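Local coordinates for protein TAF6 (Antonospora locustae, PDB 4ATG) that is a TFIID subunit whose HEAT-repeat C-terminal domain probably takes part in forming the Taf6-Taf9 complex of this general transcription factor, at residues Glu175-Ile180 / Asn187-Val192; Arg131-Leu136 / Ser158-Asn163. All coordinates share one frame; numbering follows the deposited sequence.

Contact 1: Glu175-Ile180 / Asn187-Val192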
# COMPACT_ATOMS: atom_id res chain seq x y z
N GLU A 175 20.76 9.22 -14.00
CA GLU A 175 21.14 9.91 -12.76
C GLU A 175 21.19 8.91 -11.60
O GLU A 175 22.13 8.94 -10.81
CB GLU A 175 20.20 11.09 -12.44
CG GLU A 175 20.58 11.85 -11.17
CD GLU A 175 19.70 13.00 -10.72
OE1 GLU A 175 18.66 13.26 -11.37
OE2 GLU A 175 20.04 13.63 -9.69
N TYR A 176 20.21 8.00 -11.51
CA TYR A 176 20.21 6.99 -10.45
C TYR A 176 21.49 6.14 -10.51
O TYR A 176 22.19 5.99 -9.51
CB TYR A 176 18.96 6.07 -10.51
CG TYR A 176 19.03 5.08 -9.37
CD1 TYR A 176 18.63 5.45 -8.08
CD2 TYR A 176 19.69 3.86 -9.52
CE1 TYR A 176 18.81 4.59 -7.00
CE2 TYR A 176 19.91 3.02 -8.43
CZ TYR A 176 19.50 3.41 -7.17
OH TYR A 176 19.71 2.58 -6.10
N LYS A 177 21.78 5.60 -11.70
CA LYS A 177 22.93 4.74 -11.94
C LYS A 177 24.24 5.43 -11.61
O LYS A 177 25.10 4.81 -10.99
CB LYS A 177 22.93 4.21 -13.37
CG LYS A 177 21.80 3.20 -13.65
CD LYS A 177 22.03 2.56 -15.01
CE LYS A 177 20.77 2.14 -15.70
NZ LYS A 177 20.99 1.94 -17.15
N ARG A 178 24.36 6.72 -11.98
CA ARG A 178 25.57 7.52 -11.77
C ARG A 178 25.80 7.91 -10.31
O ARG A 178 26.95 7.87 -9.84
CB ARG A 178 25.52 8.78 -12.66
CG ARG A 178 26.78 9.64 -12.61
CD ARG A 178 26.68 10.87 -13.49
NE ARG A 178 25.55 11.75 -13.14
CZ ARG A 178 25.57 12.65 -12.16
NH1 ARG A 178 26.63 12.77 -11.37
NH2 ARG A 178 24.51 13.41 -11.94
N THR A 179 24.73 8.33 -9.61
CA THR A 179 24.84 8.88 -8.25
C THR A 179 24.53 7.95 -7.07
O THR A 179 25.00 8.21 -5.96
CB THR A 179 24.04 10.17 -8.17
OG1 THR A 179 22.65 9.87 -8.24
CG2 THR A 179 24.38 11.14 -9.27
N ILE A 180 23.71 6.91 -7.29
CA ILE A 180 23.34 6.01 -6.19
C ILE A 180 23.82 4.61 -6.53
O ILE A 180 24.71 4.09 -5.85
CB ILE A 180 21.84 6.13 -5.79
CG1 ILE A 180 21.48 7.60 -5.42
CG2 ILE A 180 21.50 5.18 -4.64
CD1 ILE A 180 19.92 7.96 -5.44
N ASN A 187 19.56 -3.56 -11.04
CA ASN A 187 19.12 -4.82 -11.67
C ASN A 187 17.66 -4.72 -12.09
O ASN A 187 17.31 -5.12 -13.19
CB ASN A 187 19.31 -6.02 -10.74
CG ASN A 187 20.73 -6.56 -10.70
OD1 ASN A 187 21.56 -6.28 -11.56
ND2 ASN A 187 21.02 -7.37 -9.69
N LEU A 188 16.81 -4.14 -11.22
CA LEU A 188 15.39 -3.95 -11.53
C LEU A 188 15.25 -2.94 -12.68
O LEU A 188 14.51 -3.18 -13.62
CB LEU A 188 14.64 -3.42 -10.27
CG LEU A 188 13.16 -3.03 -10.48
CD1 LEU A 188 12.31 -4.23 -10.98
CD2 LEU A 188 12.56 -2.46 -9.18
N LEU A 189 15.98 -1.83 -12.58
CA LEU A 189 15.98 -0.76 -13.56
C LEU A 189 16.32 -1.29 -14.95
O LEU A 189 15.57 -1.02 -15.88
CB LEU A 189 16.97 0.33 -13.09
CG LEU A 189 17.04 1.65 -13.87
CD1 LEU A 189 15.66 2.30 -13.98
CD2 LEU A 189 17.97 2.64 -13.15
N ASP A 190 17.39 -2.11 -15.07
CA ASP A 190 17.80 -2.71 -16.35
C ASP A 190 16.69 -3.61 -16.93
O ASP A 190 16.44 -3.55 -18.14
CB ASP A 190 19.12 -3.48 -16.19
CG ASP A 190 20.38 -2.63 -16.10
OD1 ASP A 190 20.33 -1.43 -16.45
OD2 ASP A 190 21.44 -3.18 -15.70
N ASN A 191 15.98 -4.38 -16.08
CA ASN A 191 14.87 -5.24 -16.51
C ASN A 191 13.67 -4.41 -16.99
O ASN A 191 13.08 -4.73 -18.02
CB ASN A 191 14.45 -6.20 -15.37
CG ASN A 191 15.50 -7.22 -15.00
OD1 ASN A 191 16.39 -7.54 -15.78
ND2 ASN A 191 15.41 -7.78 -13.81
N VAL A 192 13.33 -3.34 -16.26
CA VAL A 192 12.19 -2.47 -16.60
C VAL A 192 12.40 -1.77 -17.95
O VAL A 192 11.49 -1.73 -18.76
CB VAL A 192 11.92 -1.45 -15.46
CG1 VAL A 192 10.90 -0.38 -15.88
CG2 VAL A 192 11.45 -2.19 -14.21

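Contact 2: Arg131-Leu136 / Ser158-Asn163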
# COMPACT_ATOMS: atom_id res chain seq x y z
N ARG A 131 0.50 12.91 -6.29
CA ARG A 131 0.95 12.60 -4.93
C ARG A 131 1.70 11.26 -4.87
O ARG A 131 2.78 11.19 -4.27
CB ARG A 131 -0.22 12.65 -3.93
CG ARG A 131 -0.62 14.08 -3.57
CD ARG A 131 -1.88 14.15 -2.73
NE ARG A 131 -2.31 15.54 -2.55
CZ ARG A 131 -3.48 15.90 -2.02
NH1 ARG A 131 -4.35 14.99 -1.61
NH2 ARG A 131 -3.78 17.19 -1.90
N VAL A 132 1.13 10.21 -5.49
CA VAL A 132 1.73 8.88 -5.56
C VAL A 132 3.07 8.97 -6.31
O VAL A 132 4.08 8.50 -5.79
CB VAL A 132 0.76 7.82 -6.20
CG1 VAL A 132 1.48 6.52 -6.55
CG2 VAL A 132 -0.42 7.53 -5.27
N LEU A 133 3.10 9.59 -7.51
CA LEU A 133 4.35 9.66 -8.27
C LEU A 133 5.44 10.45 -7.54
O LEU A 133 6.62 10.07 -7.61
CB LEU A 133 4.15 10.22 -9.69
CG LEU A 133 3.17 9.48 -10.61
CD1 LEU A 133 3.03 10.22 -11.93
CD2 LEU A 133 3.63 8.04 -10.87
N LYS A 134 5.04 11.54 -6.85
CA LYS A 134 5.98 12.40 -6.12
C LYS A 134 6.66 11.65 -4.98
O LYS A 134 7.88 11.73 -4.86
CB LYS A 134 5.29 13.69 -5.61
CG LYS A 134 6.27 14.70 -5.01
CD LYS A 134 5.56 15.94 -4.45
CE LYS A 134 6.58 17.00 -4.11
NZ LYS A 134 5.96 18.33 -3.86
N THR A 135 5.87 10.90 -4.19
CA THR A 135 6.37 10.10 -3.08
C THR A 135 7.37 9.05 -3.60
O THR A 135 8.48 8.96 -3.10
CB THR A 135 5.20 9.46 -2.32
OG1 THR A 135 4.40 10.50 -1.78
CG2 THR A 135 5.66 8.51 -1.21
N LEU A 136 6.95 8.26 -4.60
CA LEU A 136 7.79 7.19 -5.15
C LEU A 136 9.09 7.66 -5.78
O LEU A 136 10.15 7.10 -5.48
CB LEU A 136 6.97 6.35 -6.14
CG LEU A 136 5.76 5.62 -5.57
CD1 LEU A 136 4.92 5.05 -6.69
CD2 LEU A 136 6.17 4.52 -4.59
N SER A 158 7.36 1.10 -11.67
CA SER A 158 7.48 0.22 -12.84
C SER A 158 6.18 -0.45 -13.28
O SER A 158 6.02 -0.79 -14.46
CB SER A 158 8.56 -0.83 -12.60
OG SER A 158 8.08 -1.97 -11.90
N ILE A 159 5.25 -0.68 -12.33
CA ILE A 159 4.00 -1.37 -12.67
C ILE A 159 2.81 -0.42 -12.93
O ILE A 159 1.75 -0.88 -13.36
CB ILE A 159 3.65 -2.46 -11.61
CG1 ILE A 159 3.27 -1.81 -10.26
CG2 ILE A 159 4.80 -3.52 -11.48
CD1 ILE A 159 2.55 -2.75 -9.24
N LEU A 160 2.94 0.89 -12.63
CA LEU A 160 1.80 1.82 -12.79
C LEU A 160 1.25 1.93 -14.22
O LEU A 160 0.06 1.69 -14.44
CB LEU A 160 2.09 3.20 -12.21
CG LEU A 160 2.37 3.23 -10.70
CD1 LEU A 160 2.81 4.62 -10.23
CD2 LEU A 160 1.17 2.67 -9.90
N SER A 161 2.13 2.24 -15.18
CA SER A 161 1.78 2.39 -16.60
C SER A 161 3.03 2.59 -17.42
O SER A 161 4.06 3.01 -16.89
CB SER A 161 0.85 3.59 -16.81
OG SER A 161 1.50 4.83 -16.57
N LYS A 162 2.93 2.34 -18.75
CA LYS A 162 4.02 2.57 -19.69
C LYS A 162 4.38 4.05 -19.72
O LYS A 162 5.56 4.37 -19.88
CB LYS A 162 3.63 2.10 -21.10
CG LYS A 162 3.56 0.59 -21.24
CD LYS A 162 3.29 0.18 -22.69
CE LYS A 162 2.22 -0.88 -22.78
NZ LYS A 162 1.47 -0.79 -24.06
N ASN A 163 3.39 4.95 -19.53
CA ASN A 163 3.67 6.38 -19.52
C ASN A 163 4.50 6.80 -18.30
O ASN A 163 5.34 7.69 -18.43
CB ASN A 163 2.41 7.23 -19.68
CG ASN A 163 2.71 8.69 -19.95
OD1 ASN A 163 2.56 9.55 -19.08
ND2 ASN A 163 3.21 9.00 -21.14

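Contact 1: Glu175-Ile180 / Asn187-Val192
Two groups grip the hydroxyl OH of Tyr-176, the amide oxygen OE1 of Gln-150 and the backbone N of Lys-182, while the near side of the same ring meets Leu-189. There Tyr-176 CD2 lies 4.2 Å from Leu-189 CD2, an oblique approach. With its polar end tied down and its ring stacked with Trp-140, the tyrosine has little freedom to turn. The same methyl of Leu-189 also receives the aliphatic part of Lys-177: CD2 lies 3.9 Å from Lys-177 CG and 3.8 Å from Lys-177 CE. Lys-177 CG stands anti to the carbonyl carbon (chi1 -69°), and from there the extended chain runs obliquely past the Leu-189 methyl toward helix 183-194. Its ammonium ends beside Asp-190, in a rather long salt bridge of 3.5 Å between Lys-177 NZ and Asp-190 OD1; the same NZ has a second, long and weak ion pair with Glu-174 OE2. Shortening Lys-177 to an alanine would probably leave Asp-190 without this positive mate and uncover one flank of the Leu-189 methyl. Leu-189 is buried, whereas Lys-177 and Asp-190 stay partly exposed. The segments run nearly antiparallel, their axes 11.5 Å apart at an angle of 154°, as the two arms of the C-terminal helical hairpin formed by helices 162-179 and 183-194. Leu-188 of the second arm packs on Tyr-151 and Leu-154 of helix 147-160, which joins the hairpin to the preceding helices.

Contact 2: Arg131-Leu136 / Ser158-Asn163
Leu-160 pushes a single methyl, CD1, among three aliphatic side chains of helix 128-140, and each receives it differently. Leu-133 passes alongside, the two leucines sliding by each other in opposite directions, with Leu-133 CD2 3.6 Å from Leu-160 CD1. Leu-136, one turn further on, meets the same methyl head-on: the side chains reach toward each other tip to tip, and Leu-136 CD1 stops 4.1 Å from Leu-160 CD1. Val-132 closes the group more loosely, its CG1 4.3 Å from Leu-160 CD1. Leu-160 has CG anti to its carbonyl carbon (chi1 -62°) and chi2 at 173°, which carries CD1 forward into this group. Such apolar packing between successive helices is what holds an alpha-solenoid of HEAT repeats together, and here it joins helix 128-140 to the junction between helices 147-160 and 162-179. At that junction Ser-161 takes the N-cap position of helix 162-179, its OG bonded to the backbone N of Val-164. Lys-115 of helix 104-121 reaches this stretch of chain, its NZ bonding the carbonyl oxygen of Ile-159 and, weakly, that of Leu-160. Leu-160 also leans on Tyr-118 of helix 104-121, and Val-132 on Val-114. A bound buffer molecule, 2-[N-cyclohexylamino]ethane sulfonic acid, probably from crystallisation, comes within about 4 Å of the Val-132 side chain.

In the fold
Contact 2 is the more deeply buried, about 13 Å from the centre of the chain, while contact 1 lies some 23 Å out, at the C-terminal end of the solenoid, and is partly buried. Their chemistry follows: contact 2 is wholly aliphatic, whereas contact 1 sets a salt bridge beside its apolar packing. The segments of both include part of helix 162-179, its first residues in contact 2 and its last in contact 1, though in contact 2 the touching residue, Leu-160, comes just before it. Their centres are 16 Å apart. They also touch directly, Val-192 CG2 packing 3.6 Å from Ser-158 CB, so the last helix reaches back to the edge of contact 2.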